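Local coordinates for protein positive phenol-degradative gene regulator (Ralstonia sp. E2, PDB 5FRY) that senses phenols through this N-terminal ligand-binding domain and activates transcription of phenol-degradation genes, probably as an ATP-dependent, DNA-binding regulator, at residues A[147-152]-A[178-183]; A[153-158]-A[172-177]. All blocks are in the same frame, centred on the assembly; numbering follows the deposited sequence.

Contact 1: A[147-152]-A[178-183]; sequences QAPVCW and VGCGHP. With ZN (zinc ion), chain C.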
loop_
_atom_site.group_PDB
_atom_site.type_symbol
_atom_site.label_atom_id
_atom_site.label_comp_id
_atom_site.label_asym_id
_atom_site.label_seq_id
_atom_site.Cartn_x
_atom_site.Cartn_y
_atom_site.Cartn_z
ATOM N N GLN A 147 -4.362 -17.373 -16.182
ATOM C CA GLN A 147 -4.415 -17.649 -17.613
ATOM C C GLN A 147 -4.278 -16.357 -18.445
ATOM O O GLN A 147 -4.504 -16.362 -19.656
ATOM C CB GLN A 147 -5.709 -18.411 -17.957
ATOM C CG GLN A 147 -5.520 -19.934 -18.251
ATOM C CD GLN A 147 -5.178 -20.803 -17.015
ATOM O OE1 GLN A 147 -5.860 -20.753 -15.987
ATOM N NE2 GLN A 147 -4.129 -21.621 -17.135
ATOM N N ALA A 148 -3.906 -15.256 -17.781
ATOM C CA ALA A 148 -3.432 -14.029 -18.447
ATOM C C ALA A 148 -2.693 -13.114 -17.461
ATOM O O ALA A 148 -2.953 -13.166 -16.251
ATOM C CB ALA A 148 -4.587 -13.276 -19.100
ATOM N N PRO A 149 -1.764 -12.281 -17.980
ATOM C CA PRO A 149 -0.956 -11.293 -17.243
ATOM C C PRO A 149 -1.696 -10.611 -16.095
ATOM O O PRO A 149 -2.822 -10.117 -16.249
ATOM C CB PRO A 149 -0.576 -10.274 -18.322
ATOM C CG PRO A 149 -1.289 -10.756 -19.616
ATOM C CD PRO A 149 -1.492 -12.201 -19.421
ATOM N N VAL A 150 -1.029 -10.586 -14.946
ATOM C CA VAL A 150 -1.650 -10.207 -13.684
ATOM C C VAL A 150 -0.998 -9.008 -12.975
ATOM O O VAL A 150 -1.523 -8.544 -11.967
ATOM C CB VAL A 150 -1.638 -11.408 -12.681
ATOM C CG1 VAL A 150 -2.455 -12.568 -13.218
ATOM C CG2 VAL A 150 -0.222 -11.847 -12.409
ATOM N N CYS A 151 0.137 -8.510 -13.462
ATOM C CA CYS A 151 0.772 -7.363 -12.787
ATOM C C CYS A 151 0.107 -6.018 -13.142
ATOM O O CYS A 151 0.741 -5.111 -13.675
ATOM C CB CYS A 151 2.271 -7.340 -13.093
ATOM S SG CYS A 151 3.076 -8.854 -12.506
ATOM N N TRP A 152 -1.168 -5.903 -12.772
ATOM C CA TRP A 152 -2.050 -4.794 -13.096
ATOM C C TRP A 152 -1.621 -3.398 -12.610
ATOM O O TRP A 152 -1.578 -2.450 -13.414
ATOM C CB TRP A 152 -3.455 -5.091 -12.550
ATOM C CG TRP A 152 -3.987 -6.429 -12.988
ATOM C CD1 TRP A 152 -3.658 -7.114 -14.129
ATOM C CD2 TRP A 152 -4.925 -7.254 -12.281
ATOM N NE1 TRP A 152 -4.347 -8.304 -14.181
ATOM C CE2 TRP A 152 -5.126 -8.416 -13.058
ATOM C CE3 TRP A 152 -5.615 -7.123 -11.071
ATOM C CZ2 TRP A 152 -5.991 -9.437 -12.657
ATOM C CZ3 TRP A 152 -6.472 -8.141 -10.678
ATOM C CH2 TRP A 152 -6.654 -9.278 -11.469
ATOM N N VAL A 178 5.354 -13.593 -14.617
ATOM C CA VAL A 178 5.557 -14.674 -13.655
ATOM C C VAL A 178 4.249 -15.292 -13.198
ATOM O O VAL A 178 4.150 -16.507 -13.014
ATOM C CB VAL A 178 6.307 -14.181 -12.418
ATOM C CG1 VAL A 178 7.735 -13.807 -12.791
ATOM C CG2 VAL A 178 5.569 -12.990 -11.796
ATOM N N GLY A 179 3.253 -14.448 -12.996
ATOM C CA GLY A 179 1.953 -14.897 -12.545
ATOM C C GLY A 179 1.365 -15.959 -13.451
ATOM O O GLY A 179 0.504 -16.722 -13.028
ATOM N N CYS A 180 1.847 -16.018 -14.691
ATOM C CA CYS A 180 1.313 -16.957 -15.679
ATOM C C CYS A 180 2.174 -18.204 -15.861
ATOM O O CYS A 180 1.783 -19.123 -16.578
ATOM C CB CYS A 180 1.136 -16.264 -17.033
ATOM S SG CYS A 180 -0.266 -15.129 -17.106
ATOM N N GLY A 181 3.348 -18.230 -15.235
ATOM C CA GLY A 181 4.214 -19.396 -15.283
ATOM C C GLY A 181 5.597 -19.085 -15.825
ATOM O O GLY A 181 6.483 -19.939 -15.815
ATOM N N HIS A 182 5.782 -17.860 -16.302
ATOM C CA HIS A 182 7.059 -17.448 -16.870
ATOM C C HIS A 182 8.033 -17.115 -15.758
ATOM O O HIS A 182 7.625 -16.800 -14.644
ATOM C CB HIS A 182 6.878 -16.245 -17.798
ATOM C CG HIS A 182 5.807 -16.432 -18.829
ATOM N ND1 HIS A 182 4.470 -16.540 -18.502
ATOM C CD2 HIS A 182 5.872 -16.530 -20.177
ATOM C CE1 HIS A 182 3.760 -16.690 -19.604
ATOM N NE2 HIS A 182 4.586 -16.689 -20.637
ATOM N N PRO A 183 9.331 -17.163 -16.059
ATOM C CA PRO A 183 10.343 -16.921 -15.026
ATOM C C PRO A 183 10.463 -15.445 -14.663
ATOM O O PRO A 183 11.254 -15.072 -13.791
ATOM C CB PRO A 183 11.631 -17.433 -15.678
ATOM C CG PRO A 183 11.406 -17.245 -17.146
ATOM C CD PRO A 183 9.925 -17.430 -17.382
HETATM ZN ZN ZN C . 3.736 -9.802 -14.385
#

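Contact 2: A[153-158]-A[172-177]; sequences MQIGYA and YRELEC. With ZN (zinc ion), chain C; ERH (3,4-dimethylphenol), chain D.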
loop_
_atom_site.group_PDB
_atom_site.type_symbol
_atom_site.label_atom_id
_atom_site.label_comp_id
_atom_site.label_asym_id
_atom_site.label_seq_id
_atom_site.Cartn_x
_atom_site.Cartn_y
_atom_site.Cartn_z
ATOM N N MET A 153 -1.357 -3.263 -11.309
ATOM C CA MET A 153 -0.877 -2.010 -10.727
ATOM C C MET A 153 0.502 -1.671 -11.236
ATOM O O MET A 153 0.821 -0.485 -11.369
ATOM C CB MET A 153 -0.844 -2.082 -9.195
ATOM C CG MET A 153 -0.738 -0.744 -8.464
ATOM S SD MET A 153 -0.535 -1.056 -6.676
ATOM C CE MET A 153 -1.274 -2.644 -6.558
ATOM N N GLN A 154 1.336 -2.685 -11.489
ATOM C CA GLN A 154 2.664 -2.417 -12.018
ATOM C C GLN A 154 2.556 -1.828 -13.407
ATOM O O GLN A 154 3.292 -0.906 -13.746
ATOM C CB GLN A 154 3.512 -3.672 -12.060
ATOM C CG GLN A 154 3.982 -4.073 -10.661
ATOM C CD GLN A 154 4.648 -5.410 -10.634
ATOM O OE1 GLN A 154 4.718 -6.046 -9.581
ATOM N NE2 GLN A 154 5.177 -5.845 -11.784
ATOM N N ILE A 155 1.649 -2.379 -14.204
ATOM C CA ILE A 155 1.395 -1.858 -15.567
ATOM C C ILE A 155 0.794 -0.454 -15.564
ATOM O O ILE A 155 1.248 0.427 -16.300
ATOM C CB ILE A 155 0.447 -2.790 -16.355
ATOM C CG1 ILE A 155 1.204 -4.028 -16.830
ATOM C CG2 ILE A 155 -0.191 -2.037 -17.520
ATOM C CD1 ILE A 155 2.300 -3.716 -17.824
ATOM N N GLY A 156 -0.238 -0.248 -14.742
ATOM C CA GLY A 156 -0.847 1.061 -14.598
ATOM C C GLY A 156 0.199 2.121 -14.311
ATOM O O GLY A 156 0.169 3.243 -14.856
ATOM N N TYR A 157 1.143 1.745 -13.468
ATOM C CA TYR A 157 2.215 2.627 -13.044
ATOM C C TYR A 157 3.087 3.031 -14.230
ATOM O O TYR A 157 3.352 4.236 -14.422
ATOM C CB TYR A 157 3.038 1.965 -11.947
ATOM C CG TYR A 157 4.195 2.815 -11.472
ATOM C CD1 TYR A 157 5.327 3.000 -12.283
ATOM C CD2 TYR A 157 4.144 3.469 -10.243
ATOM C CE1 TYR A 157 6.377 3.788 -11.873
ATOM C CE2 TYR A 157 5.201 4.253 -9.816
ATOM C CZ TYR A 157 6.319 4.396 -10.635
ATOM O OH TYR A 157 7.394 5.158 -10.232
ATOM N N ALA A 158 3.510 2.044 -15.029
ATOM C CA ALA A 158 4.336 2.296 -16.217
ATOM C C ALA A 158 3.628 3.229 -17.181
ATOM O O ALA A 158 4.221 4.182 -17.700
ATOM C CB ALA A 158 4.698 1.006 -16.928
ATOM N N TYR A 172 1.052 0.442 -21.797
ATOM C CA TYR A 172 1.915 -0.727 -21.690
ATOM C C TYR A 172 1.115 -2.012 -21.649
ATOM O O TYR A 172 -0.012 -2.059 -21.144
ATOM C CB TYR A 172 2.789 -0.659 -20.438
ATOM C CG TYR A 172 3.908 0.342 -20.495
ATOM C CD1 TYR A 172 3.657 1.702 -20.356
ATOM C CD2 TYR A 172 5.217 -0.068 -20.640
ATOM C CE1 TYR A 172 4.686 2.621 -20.385
ATOM C CE2 TYR A 172 6.239 0.837 -20.666
ATOM C CZ TYR A 172 5.972 2.183 -20.531
ATOM O OH TYR A 172 7.016 3.085 -20.563
ATOM N N ARG A 173 1.713 -3.076 -22.157
ATOM C CA ARG A 173 1.146 -4.393 -21.959
ATOM C C ARG A 173 2.233 -5.358 -21.517
ATOM O O ARG A 173 3.410 -5.199 -21.863
ATOM C CB ARG A 173 0.461 -4.878 -23.239
ATOM C CG ARG A 173 -0.820 -5.648 -22.971
ATOM C CD ARG A 173 -1.551 -5.977 -24.259
ATOM N NE ARG A 173 -2.408 -4.881 -24.684
ATOM C CZ ARG A 173 -2.894 -4.755 -25.913
ATOM N NH1 ARG A 173 -2.595 -5.656 -26.844
ATOM N NH2 ARG A 173 -3.666 -3.720 -26.214
ATOM N N GLU A 174 1.850 -6.346 -20.717
ATOM C CA GLU A 174 2.779 -7.387 -20.311
ATOM C C GLU A 174 2.874 -8.447 -21.384
ATOM O O GLU A 174 1.881 -9.104 -21.672
ATOM C CB GLU A 174 2.331 -8.027 -18.999
ATOM C CG GLU A 174 2.694 -7.247 -17.762
ATOM C CD GLU A 174 2.591 -8.102 -16.521
ATOM O OE1 GLU A 174 1.474 -8.252 -16.005
ATOM O OE2 GLU A 174 3.613 -8.648 -16.067
ATOM N N LEU A 175 4.055 -8.629 -21.962
ATOM C CA LEU A 175 4.232 -9.656 -23.001
ATOM C C LEU A 175 4.441 -11.041 -22.374
ATOM O O LEU A 175 4.061 -12.069 -22.946
ATOM C CB LEU A 175 5.406 -9.308 -23.911
ATOM C CG LEU A 175 5.299 -7.960 -24.645
ATOM C CD1 LEU A 175 6.305 -7.884 -25.789
ATOM C CD2 LEU A 175 3.892 -7.679 -25.127
ATOM N N GLU A 176 5.072 -11.047 -21.206
ATOM C CA GLU A 176 5.296 -12.256 -20.418
ATOM C C GLU A 176 5.175 -11.885 -18.943
ATOM O O GLU A 176 5.359 -10.715 -18.581
ATOM C CB GLU A 176 6.670 -12.855 -20.725
ATOM C CG GLU A 176 6.937 -13.014 -22.221
ATOM C CD GLU A 176 8.408 -13.209 -22.558
ATOM O OE1 GLU A 176 9.209 -13.486 -21.638
ATOM O OE2 GLU A 176 8.762 -13.078 -23.752
ATOM N N CYS A 177 4.862 -12.860 -18.094
ATOM C CA CYS A 177 4.620 -12.569 -16.686
ATOM C C CYS A 177 4.770 -13.794 -15.797
ATOM O O CYS A 177 4.346 -14.888 -16.164
ATOM C CB CYS A 177 3.223 -11.986 -16.510
ATOM S SG CYS A 177 2.799 -11.733 -14.791
HETATM ZN ZN ZN C . 3.736 -9.802 -14.385
HETATM O O01 ERH D . 8.044 -0.240 -13.638
HETATM C C02 ERH D . 8.922 0.915 -17.127
HETATM C C03 ERH D . 7.844 2.761 -15.874
HETATM C C04 ERH D . 8.489 2.190 -17.118
HETATM C C05 ERH D . 8.765 0.052 -15.894
HETATM C C06 ERH D . 7.703 1.994 -14.775
HETATM C C07 ERH D . 8.191 0.561 -14.786
HETATM C C08 ERH D . 9.567 0.343 -18.371
HETATM C C09 ERH D . 7.356 4.194 -15.864
#

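Contact 1: A[147-152]-A[178-183]
The zinc site of the V4R domain is bordered here by two loops, 147-152 leading into a helix and 178-183 opening with a short 3-10 turn after a strand, and they meet mainly through one sulfur. Cys-180 SG sits against the Ala-148–Pro-149 peptide, 3.2 Å from Ala-148 C and 3.3 Å from Pro-149 N. CD of the proline ring lies a little farther from the sulfur, at 3.9 Å. With SG anti to the backbone carbonyl carbon (chi1 -74°), the thiol group extends toward the other loop, where its partner is a peptide and not the metal. The cysteine that binds zinc in these loops is Cys-151, whose SG is 2.2 Å from the ion; it stands at the N-cap position of the following helix and at the centre of an inverse gamma turn. Val-150, just before it, points its CB toward the other segment, and Gly-179, with no side chain, lets Val-150 CG2 rest directly on its CA at 3.7 Å. The Pro-149 carbonyl is tied down from its own loop: Trp-152 NE1 donates to Pro-149 O (3.1 Å), reaching a lone pair in the carbonyl plane, though the N-H is bent to 143°. Gly-179 also has a backbone hydrogen bond to Ala-146. The Trp-152 indole packs on helix 60-84 and makes a cation-pi contact with Arg-51, Val-150 touches helix 134-143 through His-139, and Pro-149 leans on Glu-174 of strand 170-176.

Contact 2: A[153-158]-A[172-177]
Ala-158 sets its CB over the centre of the Tyr-172 ring, 3.6 Å from the centroid and only 9° off the ring normal, a well-centred CH-pi contact. The carbonyl of the same alanine lies by the CD1–CE1 side of the ring, with Ala-158 O 3.1 Å from Tyr-172 CE1. Tyr-172 OH is hydrogen-bonded to Thr-162 OG1 and Tyr-124 OH, which fixes the far end of the ring. Ala-158 and Tyr-172 both line the ligand pocket: Ala-158 CA is 3.6 Å from C03 of the bound dimethylphenol, and Tyr-157 CD1 lies at the same distance from C06, with the ligand at the edge of its ring. One turn back along the helix, Ile-155 reaches the strand with two branches. CG2 touches Tyr-172 O, while CD1 meets Glu-174 CG at 3.6 Å, the two side chains crossing obliquely. In the glutamate, chi2 of -163° carries CD away from the backbone, and OE2 binds zinc at 2.0 Å, together with Cys-177 SG. Segment 153-158 of helix 152-166 runs roughly antiparallel to 172-174 of strand 170-176, at 152°, with Ile-187 of strand 185-191 and Trp-130 of strand 123-131 packed against Ile-155 and Glu-174.

How the contacts relate
The two contacts, with centres 10 Å apart, share one zinc ion. Contact 1 brings Cys-151, contact 2 brings Glu-174 and Cys-177, and Cys-185 completes the four ligands. The carboxylate of Glu-174 joins them a second time: while OE2 holds the metal, OE1 is 2.9 Å from Cys-151 N, probably as a hydrogen bond at the start of helix 152-166. That would fix the carboxylate's rotation and attach the helix N-terminus to the strand. Farther along the helix, and two residues before Glu-174 in the strand, Tyr-157, Ala-158 and Tyr-172 line the phenol pocket. Metal site and pocket are therefore built on shared elements, consistent with zinc having a structural role beside the sensor site.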